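Local coordinates for NOL1/NOP2/sun family protein (Enterococcus faecium, PDB 3M4X) that probably methylates a cytosine of 16S ribosomal RNA, using S-adenosylmethionine as methyl donor, at residues A64-L72 against P92-A100; A114-A125 against L146-V155. All coordinates share one frame; numbering follows the deposited sequence.

Contact 1: residues A64-L72 against P92-A100; sequences APYSNEGFL and PSAMIVGTA
Tyr66 meets the 92-100 segment with its ring, its CB and its backbone carbonyl. The ring presents an edge to the Pro92 carbonyl: CD1 lies 3.2 Å from Pro92 O, which sits near the ring plane, while Pro65 CB of the same segment lies over the centre of one face. Chi1 of -50° sets CG beside the backbone N, and from there the ring runs past Ser93 CA to bring its hydroxyl to Gln291 O. Ile96 CD1 approaches obliquely and touches both ring and CB, 3.9 Å from Tyr66 CB and from CD2. The carbonyl is taken by the Thr99 hydroxyl, OG1 donating to Tyr66 O over 2.7 Å in the carbonyl plane, with a C=O...donor angle of 146°. A water ties Tyr66 N to Pro92 O, accepting from the first and donating to the second. Met95, a selenomethionine, stretches out beyond CG, its selenium 3.9 Å from both Ala64 CB and Ser67 CB. Ser67 OG accepts from Glu69 N, forming an ST turn within the type I turn 67-70. At the far end the Leu72 and Pro92 side chains cross at about a right angle, Leu72 CD2 to Pro92 CG 3.9 Å. The contact thus joins edge strand 70-72 and the loop before it to helix 95-101 and the residues leading into it; the helix's other neighbours include helix 118-127 and strands 283-285 and 295-302.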
ATOM      1  N   ALA A  64      -8.694  -1.936 -15.513  1.00 38.39           N
ATOM      2  CA  ALA A  64      -7.252  -1.821 -15.732  1.00 41.22           C
ATOM      3  C   ALA A  64      -6.648  -3.178 -16.103  1.00 40.11           C
ATOM      4  O   ALA A  64      -7.132  -4.219 -15.660  1.00 40.29           O
ATOM      5  CB  ALA A  64      -6.575  -1.257 -14.500  1.00 41.30           C
ATOM      6  N   PRO A  65      -5.568  -3.171 -16.894  1.00 43.78           N
ATOM      7  CA  PRO A  65      -4.977  -4.407 -17.424  1.00 42.06           C
ATOM      8  C   PRO A  65      -4.298  -5.279 -16.372  1.00 43.83           C
ATOM      9  O   PRO A  65      -4.252  -6.497 -16.537  1.00 50.09           O
ATOM     10  CB  PRO A  65      -3.904  -3.905 -18.409  1.00 42.74           C
ATOM     11  CG  PRO A  65      -4.073  -2.435 -18.503  1.00 48.84           C
ATOM     12  CD  PRO A  65      -4.791  -1.981 -17.274  1.00 45.56           C
ATOM     13  N   TYR A  66      -3.763  -4.673 -15.319  1.00 35.29           N
ATOM     14  CA  TYR A  66      -2.853  -5.400 -14.440  1.00 32.90           C
ATOM     15  C   TYR A  66      -3.326  -5.583 -12.995  1.00 35.98           C
ATOM     16  O   TYR A  66      -2.517  -5.887 -12.129  1.00 38.31           O
ATOM     17  CB  TYR A  66      -1.464  -4.746 -14.434  1.00 31.75           C
ATOM     18  CG  TYR A  66      -0.889  -4.485 -15.809  1.00 37.00           C
ATOM     19  CD1 TYR A  66      -0.559  -3.198 -16.202  1.00 43.17           C
ATOM     20  CD2 TYR A  66      -0.694  -5.516 -16.717  1.00 37.70           C
ATOM     21  CE1 TYR A  66      -0.045  -2.941 -17.457  1.00 42.36           C
ATOM     22  CE2 TYR A  66      -0.179  -5.263 -17.985  1.00 36.18           C
ATOM     23  CZ  TYR A  66       0.139  -3.974 -18.343  1.00 35.75           C
ATOM     24  OH  TYR A  66       0.660  -3.696 -19.582  1.00 41.45           O
ATOM     25  N   SER A  67      -4.614  -5.391 -12.728  1.00 34.23           N
ATOM     26  CA  SER A  67      -5.172  -5.799 -11.437  1.00 37.07           C
ATOM     27  C   SER A  67      -6.659  -6.107 -11.503  1.00 40.67           C
ATOM     28  O   SER A  67      -7.422  -5.374 -12.108  1.00 38.23           O
ATOM     29  CB  SER A  67      -4.921  -4.745 -10.348  1.00 32.48           C
ATOM     30  OG  SER A  67      -5.856  -4.899  -9.285  1.00 27.67           O
ATOM     31  N   ASN A  68      -7.040  -7.192 -10.839  1.00 48.74           N
ATOM     32  CA  ASN A  68      -8.421  -7.624 -10.629  1.00 45.18           C
ATOM     33  C   ASN A  68      -9.372  -6.556 -10.102  1.00 36.88           C
ATOM     34  O   ASN A  68     -10.588  -6.695 -10.218  1.00 33.64           O
ATOM     35  CB  ASN A  68      -8.412  -8.747  -9.586  1.00 49.30           C
ATOM     36  CG  ASN A  68      -8.859 -10.064 -10.150  1.00 61.23           C
ATOM     37  OD1 ASN A  68      -8.220 -11.088  -9.929  1.00 65.05           O
ATOM     38  ND2 ASN A  68      -9.965 -10.052 -10.887  1.00 67.96           N
ATOM     39  N   GLU A  69      -8.819  -5.516  -9.489  1.00 31.88           N
ATOM     40  CA  GLU A  69      -9.625  -4.510  -8.794  1.00 33.96           C
ATOM     41  C   GLU A  69      -9.357  -3.111  -9.336  1.00 32.82           C
ATOM     42  O   GLU A  69      -9.711  -2.109  -8.717  1.00 34.07           O
ATOM     43  CB  GLU A  69      -9.326  -4.584  -7.294  1.00 33.76           C
ATOM     44  CG  GLU A  69      -9.449  -6.016  -6.745  1.00 38.62           C
ATOM     45  CD  GLU A  69      -8.475  -6.328  -5.614  1.00 47.72           C
ATOM     46  OE1 GLU A  69      -7.561  -5.514  -5.343  1.00 46.42           O
ATOM     47  OE2 GLU A  69      -8.624  -7.402  -4.995  1.00 52.99           O
ATOM     48  N   GLY A  70      -8.712  -3.061 -10.496  1.00 31.90           N
ATOM     49  CA  GLY A  70      -8.306  -1.808 -11.098  1.00 32.29           C
ATOM     50  C   GLY A  70      -9.243  -1.319 -12.195  1.00 34.88           C
ATOM     51  O   GLY A  70      -9.877  -2.100 -12.908  1.00 33.09           O
ATOM     52  N   PHE A  71      -9.306  -0.000 -12.315  1.00 37.37           N
ATOM     53  CA  PHE A  71     -10.088   0.696 -13.318  1.00 36.65           C
ATOM     54  C   PHE A  71      -9.198   1.761 -13.938  1.00 32.39           C
ATOM     55  O   PHE A  71      -8.333   2.325 -13.268  1.00 29.07           O
ATOM     56  CB  PHE A  71     -11.279   1.409 -12.665  1.00 35.98           C
ATOM     57  CG  PHE A  71     -12.376   0.490 -12.218  1.00 38.45           C
ATOM     58  CD1 PHE A  71     -12.745   0.436 -10.884  1.00 33.77           C
ATOM     59  CD2 PHE A  71     -13.044  -0.310 -13.129  1.00 40.29           C
ATOM     60  CE1 PHE A  71     -13.763  -0.402 -10.466  1.00 37.68           C
ATOM     61  CE2 PHE A  71     -14.064  -1.153 -12.721  1.00 41.76           C
ATOM     62  CZ  PHE A  71     -14.427  -1.199 -11.384  1.00 38.90           C
ATOM     63  N   LEU A  72      -9.429   2.068 -15.207  1.00 38.56           N
ATOM     64  CA  LEU A  72      -8.756   3.202 -15.822  1.00 41.73           C
ATOM     65  C   LEU A  72      -9.511   4.473 -15.467  1.00 47.56           C
ATOM     66  O   LEU A  72     -10.735   4.552 -15.627  1.00 43.40           O
ATOM     67  CB  LEU A  72      -8.689   3.041 -17.338  1.00 38.92           C
ATOM     68  CG  LEU A  72      -7.828   1.868 -17.802  1.00 47.16           C
ATOM     69  CD1 LEU A  72      -7.674   1.909 -19.325  1.00 48.07           C
ATOM     70  CD2 LEU A  72      -6.467   1.888 -17.116  1.00 38.73           C
ATOM     71  N   PRO A  92      -1.456   2.569 -13.792  1.00 36.26           N
ATOM     72  CA  PRO A  92      -1.744   1.223 -14.305  1.00 37.32           C
ATOM     73  C   PRO A  92      -0.604   0.209 -14.338  1.00 38.04           C
ATOM     74  O   PRO A  92      -0.841  -0.944 -13.965  1.00 40.43           O
ATOM     75  CB  PRO A  92      -2.289   1.503 -15.705  1.00 36.51           C
ATOM     76  CG  PRO A  92      -3.032   2.782 -15.503  1.00 33.84           C
ATOM     77  CD  PRO A  92      -2.195   3.597 -14.546  1.00 32.86           C
ATOM     78  N   SER A  93       0.593   0.589 -14.759  1.00 37.53           N
ATOM     79  CA  SER A  93       1.669  -0.394 -14.778  1.00 34.75           C
ATOM     80  C   SER A  93       2.200  -0.684 -13.374  1.00 32.02           C
ATOM     81  O   SER A  93       2.668  -1.785 -13.093  1.00 32.68           O
ATOM     82  CB  SER A  93       2.796  -0.003 -15.749  1.00 36.10           C
ATOM     83  OG  SER A  93       3.700   0.925 -15.183  1.00 41.06           O
ATOM     84  N   ALA A  94       2.122   0.305 -12.496  1.00 33.63           N
ATOM     85  CA  ALA A  94       2.547   0.112 -11.109  1.00 35.80           C
ATOM     86  C   ALA A  94       1.726  -0.992 -10.420  1.00 32.31           C
ATOM     87  O   ALA A  94       2.216  -1.688  -9.531  1.00 35.88           O
ATOM     88  CB  ALA A  94       2.453   1.423 -10.335  1.00 31.80           C
HETATM   89  N   MSE A  95       0.481  -1.164 -10.852  1.00 34.30           N
HETATM   90  CA  MSE A  95      -0.384  -2.186 -10.259  1.00 34.18           C
HETATM   91  C   MSE A  95       0.160  -3.592 -10.474  1.00 35.77           C
HETATM   92  O   MSE A  95      -0.248  -4.533  -9.789  1.00 35.84           O
HETATM   93  CB  MSE A  95      -1.788  -2.107 -10.833  1.00 31.58           C
HETATM   94  CG  MSE A  95      -2.512  -0.800 -10.569  1.00 30.82           C
HETATM   95 SE   MSE A  95      -4.335  -0.965 -11.275  1.00 49.72          SE
HETATM   96  CE  MSE A  95      -4.899   0.900 -11.101  1.00 28.17           C
ATOM     97  N   ILE A  96       1.063  -3.739 -11.438  1.00 34.50           N
ATOM     98  CA  ILE A  96       1.589  -5.059 -11.776  1.00 35.54           C
ATOM     99  C   ILE A  96       2.361  -5.638 -10.596  1.00 29.96           C
ATOM    100  O   ILE A  96       2.397  -6.845 -10.393  1.00 28.22           O
ATOM    101  CB  ILE A  96       2.515  -5.013 -13.014  1.00 45.33           C
ATOM    102  CG1 ILE A  96       2.759  -6.422 -13.551  1.00 46.47           C
ATOM    103  CG2 ILE A  96       3.851  -4.350 -12.675  1.00 47.27           C
ATOM    104  CD1 ILE A  96       1.509  -7.154 -13.897  1.00 51.57           C
ATOM    105  N   VAL A  97       2.966  -4.759  -9.811  1.00 31.91           N
ATOM    106  CA  VAL A  97       3.853  -5.189  -8.746  1.00 35.33           C
ATOM    107  C   VAL A  97       3.067  -5.908  -7.655  1.00 38.32           C
ATOM    108  O   VAL A  97       3.388  -7.043  -7.295  1.00 40.71           O
ATOM    109  CB  VAL A  97       4.617  -3.983  -8.177  1.00 33.97           C
ATOM    110  CG1 VAL A  97       5.473  -4.398  -7.017  1.00 27.19           C
ATOM    111  CG2 VAL A  97       5.457  -3.351  -9.276  1.00 31.60           C
ATOM    112  N   GLY A  98       2.016  -5.256  -7.159  1.00 33.60           N
ATOM    113  CA  GLY A  98       1.139  -5.855  -6.170  1.00 30.86           C
ATOM    114  C   GLY A  98       0.477  -7.113  -6.675  1.00 27.89           C
ATOM    115  O   GLY A  98       0.273  -8.076  -5.936  1.00 32.30           O
ATOM    116  N   THR A  99       0.148  -7.129  -7.953  1.00 31.59           N
ATOM    117  CA  THR A  99      -0.486  -8.311  -8.517  1.00 33.46           C
ATOM    118  C   THR A  99       0.497  -9.485  -8.572  1.00 32.04           C
ATOM    119  O   THR A  99       0.152 -10.605  -8.201  1.00 32.34           O
ATOM    120  CB  THR A  99      -1.083  -8.007  -9.888  1.00 35.43           C
ATOM    121  OG1 THR A  99      -2.141  -7.056  -9.721  1.00 34.48           O
ATOM    122  CG2 THR A  99      -1.632  -9.272 -10.535  1.00 33.83           C
ATOM    123  N   ALA A 100       1.721  -9.217  -9.016  1.00 32.75           N
ATOM    124  CA  ALA A 100       2.778 -10.234  -9.040  1.00 35.55           C
ATOM    125  C   ALA A 100       3.003 -10.837  -7.660  1.00 33.96           C
ATOM    126  O   ALA A 100       3.216 -12.039  -7.522  1.00 32.67           O
ATOM    127  CB  ALA A 100       4.071  -9.639  -9.546  1.00 35.20           C
TER
HETATM  128  O   HOH W   1      -3.423  -1.753 -14.380  1.00 36.88           O

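Contact 2: residues A114-A125 against L146-V155; sequences AAPGGKSTQLAA and LSENIERWGV
Asn149 ND2 reaches Pro116 O, in the loop ahead of helix 118-127, through a bent, weak hydrogen bond of 3.4 Å. Trp153 NE1 lies 3.0 Å from Thr121 O, but its N-H is aimed well off the oxygen (122°), so this bond is weak too. The Asn149 amide is steadied from its other end: Arg152 NH2 donates to Asn149 OD1 at 2.8 Å; OD1 lies in the guanidinium plane, though the donor is tilted out of the amide carbonyl plane. Arg152 NH1 in turn bonds His82 O and Glu87 O. Aromatic packing centres on the indole, which chi1 of -162°, with CG anti to the backbone N, lays beside Thr121. The two side chains cross at about a right angle, Thr121 CG2 standing near the normal of the five-membered ring, 4.0 Å from its centroid, a CH-pi contact; OG1 lies over the same ring. The elements are successive helices of the Rossmann-like methyltransferase fold, linked by strand 132-136, which runs parallel to 108-111. The axes of helix segments 118-125 and 146-153 pass 10.2 Å apart, crossing at -29°. Among apolar contacts, Leu146 spreads its two methyls, CD2 to Ala114 CB at 3.7 Å and CD1 to Gly117 CA at 3.6 Å; Gly117 is the N-cap residue and follows Pro116, itself preceded by a cis peptide bond. Beyond the Schellman motif at Gly154, Val155 CG2 rests 3.6 Å from Ala124 CB.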
ATOM      1  N   ALA A 114       7.895   1.639   0.801  1.00 29.00           N
ATOM      2  CA  ALA A 114       6.435   1.513   0.675  1.00 36.75           C
ATOM      3  C   ALA A 114       5.609   2.731   0.260  1.00 37.55           C
ATOM      4  O   ALA A 114       4.542   2.560  -0.306  1.00 42.42           O
ATOM      5  CB  ALA A 114       5.865   0.916   1.932  1.00 35.98           C
ATOM      6  N   ALA A 115       6.078   3.941   0.553  1.00 40.59           N
ATOM      7  CA  ALA A 115       5.355   5.159   0.164  1.00 46.79           C
ATOM      8  C   ALA A 115       5.227   5.283  -1.360  1.00 43.70           C
ATOM      9  O   ALA A 115       6.142   4.915  -2.094  1.00 32.05           O
ATOM     10  CB  ALA A 115       6.035   6.387   0.736  1.00 46.53           C
ATOM     11  N   PRO A 116       4.093   5.822  -1.841  1.00 46.41           N
ATOM     12  CA  PRO A 116       2.966   6.397  -1.089  1.00 43.16           C
ATOM     13  C   PRO A 116       2.016   5.367  -0.465  1.00 45.14           C
ATOM     14  O   PRO A 116       1.247   5.717   0.444  1.00 47.08           O
ATOM     15  CB  PRO A 116       2.201   7.203  -2.151  1.00 43.72           C
ATOM     16  CG  PRO A 116       2.982   7.088  -3.421  1.00 45.16           C
ATOM     17  CD  PRO A 116       3.881   5.913  -3.295  1.00 48.83           C
ATOM     18  N   GLY A 117       2.059   4.127  -0.950  1.00 41.22           N
ATOM     19  CA  GLY A 117       1.284   3.042  -0.368  1.00 29.00           C
ATOM     20  C   GLY A 117       0.472   2.284  -1.409  1.00 31.27           C
ATOM     21  O   GLY A 117      -0.402   1.494  -1.067  1.00 33.46           O
ATOM     22  N   GLY A 118       0.763   2.524  -2.683  1.00 32.89           N
ATOM     23  CA  GLY A 118       0.094   1.827  -3.767  1.00 37.46           C
ATOM     24  C   GLY A 118       0.169   0.315  -3.633  1.00 37.75           C
ATOM     25  O   GLY A 118      -0.837  -0.380  -3.737  1.00 34.21           O
ATOM     26  N   LYS A 119       1.361  -0.214  -3.389  1.00 34.80           N
ATOM     27  CA  LYS A 119       1.501  -1.666  -3.289  1.00 27.57           C
ATOM     28  C   LYS A 119       1.052  -2.254  -1.945  1.00 31.44           C
ATOM     29  O   LYS A 119       0.467  -3.337  -1.919  1.00 35.60           O
ATOM     30  CB  LYS A 119       2.927  -2.101  -3.650  1.00 38.58           C
ATOM     31  CG  LYS A 119       3.350  -1.676  -5.057  1.00 40.86           C
ATOM     32  CD  LYS A 119       3.654  -0.180  -5.106  1.00 55.93           C
ATOM     33  CE  LYS A 119       3.733   0.374  -6.531  1.00 59.21           C
ATOM     34  NZ  LYS A 119       5.023   0.053  -7.198  1.00 50.04           N
ATOM     35  N   SER A 120       1.293  -1.551  -0.835  1.00 24.97           N
ATOM     36  CA  SER A 120       0.959  -2.110   0.469  1.00 31.55           C
ATOM     37  C   SER A 120      -0.524  -2.310   0.465  1.00 33.95           C
ATOM     38  O   SER A 120      -1.063  -3.250   1.040  1.00 38.60           O
ATOM     39  CB  SER A 120       1.299  -1.147   1.608  1.00 31.40           C
ATOM     40  OG  SER A 120       2.583  -0.602   1.451  1.00 44.89           O
ATOM     41  N   THR A 121      -1.173  -1.385  -0.211  1.00 33.13           N
ATOM     42  CA  THR A 121      -2.607  -1.271  -0.192  1.00 26.56           C
ATOM     43  C   THR A 121      -3.210  -2.411  -1.024  1.00 27.61           C
ATOM     44  O   THR A 121      -4.215  -2.995  -0.639  1.00 25.61           O
ATOM     45  CB  THR A 121      -2.980   0.169  -0.645  1.00 41.10           C
ATOM     46  OG1 THR A 121      -3.612   0.871   0.438  1.00 45.30           O
ATOM     47  CG2 THR A 121      -3.819   0.173  -1.879  1.00 31.74           C
ATOM     48  N   GLN A 122      -2.558  -2.799  -2.121  1.00 26.59           N
ATOM     49  CA  GLN A 122      -3.032  -4.001  -2.813  1.00 33.88           C
ATOM     50  C   GLN A 122      -2.699  -5.303  -2.064  1.00 31.35           C
ATOM     51  O   GLN A 122      -3.457  -6.278  -2.130  1.00 28.45           O
ATOM     52  CB  GLN A 122      -2.678  -4.050  -4.329  1.00 39.56           C
ATOM     53  CG  GLN A 122      -1.258  -3.786  -4.709  1.00 48.49           C
ATOM     54  CD  GLN A 122      -1.075  -3.353  -6.188  1.00 43.01           C
ATOM     55  OE1 GLN A 122      -0.150  -2.588  -6.497  1.00 36.49           O
ATOM     56  NE2 GLN A 122      -1.932  -3.865  -7.101  1.00 32.31           N
ATOM     57  N   LEU A 123      -1.603  -5.310  -1.320  1.00 29.82           N
ATOM     58  CA  LEU A 123      -1.257  -6.485  -0.516  1.00 25.39           C
ATOM     59  C   LEU A 123      -2.296  -6.707   0.570  1.00 24.46           C
ATOM     60  O   LEU A 123      -2.762  -7.823   0.806  1.00 29.97           O
ATOM     61  CB  LEU A 123       0.115  -6.302   0.135  1.00 25.50           C
ATOM     62  CG  LEU A 123       1.333  -6.207  -0.795  1.00 26.13           C
ATOM     63  CD1 LEU A 123       2.575  -5.803   0.002  1.00 23.14           C
ATOM     64  CD2 LEU A 123       1.559  -7.531  -1.510  1.00 21.64           C
ATOM     65  N   ALA A 124      -2.637  -5.631   1.255  1.00 23.65           N
ATOM     66  CA  ALA A 124      -3.613  -5.691   2.316  1.00 23.15           C
ATOM     67  C   ALA A 124      -4.969  -6.164   1.782  1.00 30.95           C
ATOM     68  O   ALA A 124      -5.672  -6.919   2.457  1.00 36.11           O
ATOM     69  CB  ALA A 124      -3.736  -4.342   2.964  1.00 27.97           C
ATOM     70  N   ALA A 125      -5.337  -5.730   0.579  1.00 26.31           N
ATOM     71  CA  ALA A 125      -6.603  -6.171  -0.014  1.00 31.11           C
ATOM     72  C   ALA A 125      -6.532  -7.670  -0.215  1.00 35.50           C
ATOM     73  O   ALA A 125      -7.517  -8.377  -0.027  1.00 34.96           O
ATOM     74  CB  ALA A 125      -6.882  -5.450  -1.363  1.00 29.41           C
ATOM     75  N   LEU A 146       1.985   7.507   4.224  1.00 30.67           N
ATOM     76  CA  LEU A 146       1.735   6.087   4.110  1.00 32.93           C
ATOM     77  C   LEU A 146       0.807   5.592   5.224  1.00 34.99           C
ATOM     78  O   LEU A 146      -0.157   4.861   4.986  1.00 38.97           O
ATOM     79  CB  LEU A 146       3.065   5.344   4.152  1.00 33.82           C
ATOM     80  CG  LEU A 146       2.958   3.839   4.311  1.00 35.69           C
ATOM     81  CD1 LEU A 146       2.184   3.275   3.127  1.00 38.86           C
ATOM     82  CD2 LEU A 146       4.353   3.251   4.402  1.00 32.89           C
ATOM     83  N   SER A 147       1.108   5.996   6.444  1.00 34.84           N
ATOM     84  CA  SER A 147       0.284   5.633   7.592  1.00 38.39           C
ATOM     85  C   SER A 147      -1.163   6.122   7.413  1.00 36.78           C
ATOM     86  O   SER A 147      -2.113   5.395   7.683  1.00 30.35           O
ATOM     87  CB  SER A 147       0.908   6.187   8.880  1.00 32.60           C
ATOM     88  OG  SER A 147       0.052   6.000   9.990  1.00 36.11           O
ATOM     89  N   GLU A 148      -1.332   7.339   6.921  1.00 41.66           N
ATOM     90  CA  GLU A 148      -2.685   7.857   6.729  1.00 42.77           C
ATOM     91  C   GLU A 148      -3.463   7.140   5.627  1.00 36.54           C
ATOM     92  O   GLU A 148      -4.681   6.976   5.738  1.00 32.26           O
ATOM     93  CB  GLU A 148      -2.673   9.376   6.554  1.00 45.19           C
ATOM     94  CG  GLU A 148      -2.353  10.072   7.877  1.00 59.26           C
ATOM     95  CD  GLU A 148      -2.089  11.558   7.741  1.00 69.46           C
ATOM     96  OE1 GLU A 148      -2.415  12.129   6.678  1.00 75.30           O
ATOM     97  OE2 GLU A 148      -1.561  12.154   8.708  1.00 67.77           O
ATOM     98  N   ASN A 149      -2.769   6.671   4.591  1.00 34.79           N
ATOM     99  CA  ASN A 149      -3.433   5.891   3.538  1.00 37.78           C
ATOM    100  C   ASN A 149      -3.842   4.487   4.005  1.00 34.21           C
ATOM    101  O   ASN A 149      -4.900   3.988   3.631  1.00 33.54           O
ATOM    102  CB  ASN A 149      -2.571   5.803   2.271  1.00 37.94           C
ATOM    103  CG  ASN A 149      -2.698   7.036   1.376  1.00 44.64           C
ATOM    104  OD1 ASN A 149      -3.804   7.455   1.004  1.00 41.27           O
ATOM    105  ND2 ASN A 149      -1.556   7.603   0.999  1.00 40.56           N
ATOM    106  N   ILE A 150      -2.997   3.846   4.809  1.00 34.83           N
ATOM    107  CA  ILE A 150      -3.304   2.520   5.368  1.00 33.39           C
ATOM    108  C   ILE A 150      -4.596   2.610   6.201  1.00 33.37           C
ATOM    109  O   ILE A 150      -5.536   1.842   6.019  1.00 33.16           O
ATOM    110  CB  ILE A 150      -2.104   1.961   6.217  1.00 33.63           C
ATOM    111  CG1 ILE A 150      -1.242   1.000   5.401  1.00 41.85           C
ATOM    112  CG2 ILE A 150      -2.582   1.150   7.396  1.00 29.72           C
ATOM    113  CD1 ILE A 150      -0.731   1.542   4.116  1.00 48.88           C
ATOM    114  N   GLU A 151      -4.642   3.587   7.091  1.00 30.17           N
ATOM    115  CA  GLU A 151      -5.834   3.845   7.877  1.00 29.33           C
ATOM    116  C   GLU A 151      -7.066   4.127   7.008  1.00 25.87           C
ATOM    117  O   GLU A 151      -8.153   3.613   7.268  1.00 26.43           O
ATOM    118  CB  GLU A 151      -5.565   5.016   8.816  1.00 31.34           C
ATOM    119  CG  GLU A 151      -6.742   5.414   9.660  1.00 34.05           C
ATOM    120  CD  GLU A 151      -6.482   6.698  10.394  1.00 37.22           C
ATOM    121  OE1 GLU A 151      -6.581   7.766   9.766  1.00 36.17           O
ATOM    122  OE2 GLU A 151      -6.169   6.643  11.598  1.00 42.99           O
ATOM    123  N   ARG A 152      -6.900   4.928   5.963  1.00 30.78           N
ATOM    124  CA  ARG A 152      -8.035   5.283   5.111  1.00 32.75           C
ATOM    125  C   ARG A 152      -8.604   4.043   4.434  1.00 32.78           C
ATOM    126  O   ARG A 152      -9.832   3.882   4.304  1.00 29.69           O
ATOM    127  CB  ARG A 152      -7.639   6.350   4.084  1.00 27.58           C
ATOM    128  CG  ARG A 152      -8.762   6.771   3.116  1.00 31.06           C
ATOM    129  CD  ARG A 152      -8.326   7.960   2.219  1.00 35.75           C
ATOM    130  NE  ARG A 152      -7.170   7.599   1.406  1.00 37.74           N
ATOM    131  CZ  ARG A 152      -7.243   7.079   0.179  1.00 40.28           C
ATOM    132  NH1 ARG A 152      -8.426   6.871  -0.402  1.00 32.08           N
ATOM    133  NH2 ARG A 152      -6.127   6.765  -0.469  1.00 30.73           N
ATOM    134  N   TRP A 153      -7.684   3.165   4.051  1.00 28.55           N
ATOM    135  CA  TRP A 153      -7.954   1.961   3.287  1.00 27.72           C
ATOM    136  C   TRP A 153      -8.601   0.933   4.184  1.00 29.37           C
ATOM    137  O   TRP A 153      -9.128  -0.069   3.705  1.00 27.00           O
ATOM    138  CB  TRP A 153      -6.629   1.413   2.716  1.00 31.25           C
ATOM    139  CG  TRP A 153      -6.763   0.435   1.572  1.00 28.31           C
ATOM    140  CD1 TRP A 153      -6.303  -0.852   1.536  1.00 30.48           C
ATOM    141  CD2 TRP A 153      -7.372   0.681   0.290  1.00 26.74           C
ATOM    142  NE1 TRP A 153      -6.603  -1.428   0.320  1.00 34.37           N
ATOM    143  CE2 TRP A 153      -7.258  -0.509  -0.461  1.00 31.14           C
ATOM    144  CE3 TRP A 153      -8.012   1.787  -0.287  1.00 23.37           C
ATOM    145  CZ2 TRP A 153      -7.757  -0.624  -1.760  1.00 31.83           C
ATOM    146  CZ3 TRP A 153      -8.520   1.665  -1.585  1.00 28.83           C
ATOM    147  CH2 TRP A 153      -8.384   0.471  -2.302  1.00 32.58           C
ATOM    148  N   GLY A 154      -8.555   1.179   5.493  1.00 33.96           N
ATOM    149  CA  GLY A 154      -9.206   0.294   6.445  1.00 35.33           C
ATOM    150  C   GLY A 154      -8.415  -0.945   6.832  1.00 36.47           C
ATOM    151  O   GLY A 154      -8.987  -1.964   7.213  1.00 35.88           O
ATOM    152  N   VAL A 155      -7.093  -0.858   6.761  1.00 39.62           N
ATOM    153  CA  VAL A 155      -6.238  -2.011   7.065  1.00 31.47           C
ATOM    154  C   VAL A 155      -6.072  -2.143   8.563  1.00 26.10           C
ATOM    155  O   VAL A 155      -5.661  -1.200   9.231  1.00 31.33           O
ATOM    156  CB  VAL A 155      -4.853  -1.842   6.433  1.00 30.35           C
ATOM    157  CG1 VAL A 155      -3.947  -3.063   6.733  1.00 25.29           C
ATOM    158  CG2 VAL A 155      -4.998  -1.596   4.939  1.00 24.18           C
TER

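Both contacts are buried, but contact 2 is the more central, its centre about 3 Å from that of the chain, against about 13 Å for contact 1. Contact 2 packs two helices of the Rossmann-like domain, whereas contact 1 brings a loop and edge strand of the small 70-72/39-41/88-89 sheet against helix 95-101 and the residues leading into it. Their chemistry follows: contact 1 depends on a short hydroxyl-to-carbonyl bond, a bridging water and selenomethionine packing, contact 2 on weak hydrogen bonds, a CH-pi contact and aliphatic contacts. No helix or strand is shared, yet the two touch through Gln122, whose NE2 approaches Met95 O at 3.2 Å in a weak hydrogen bond.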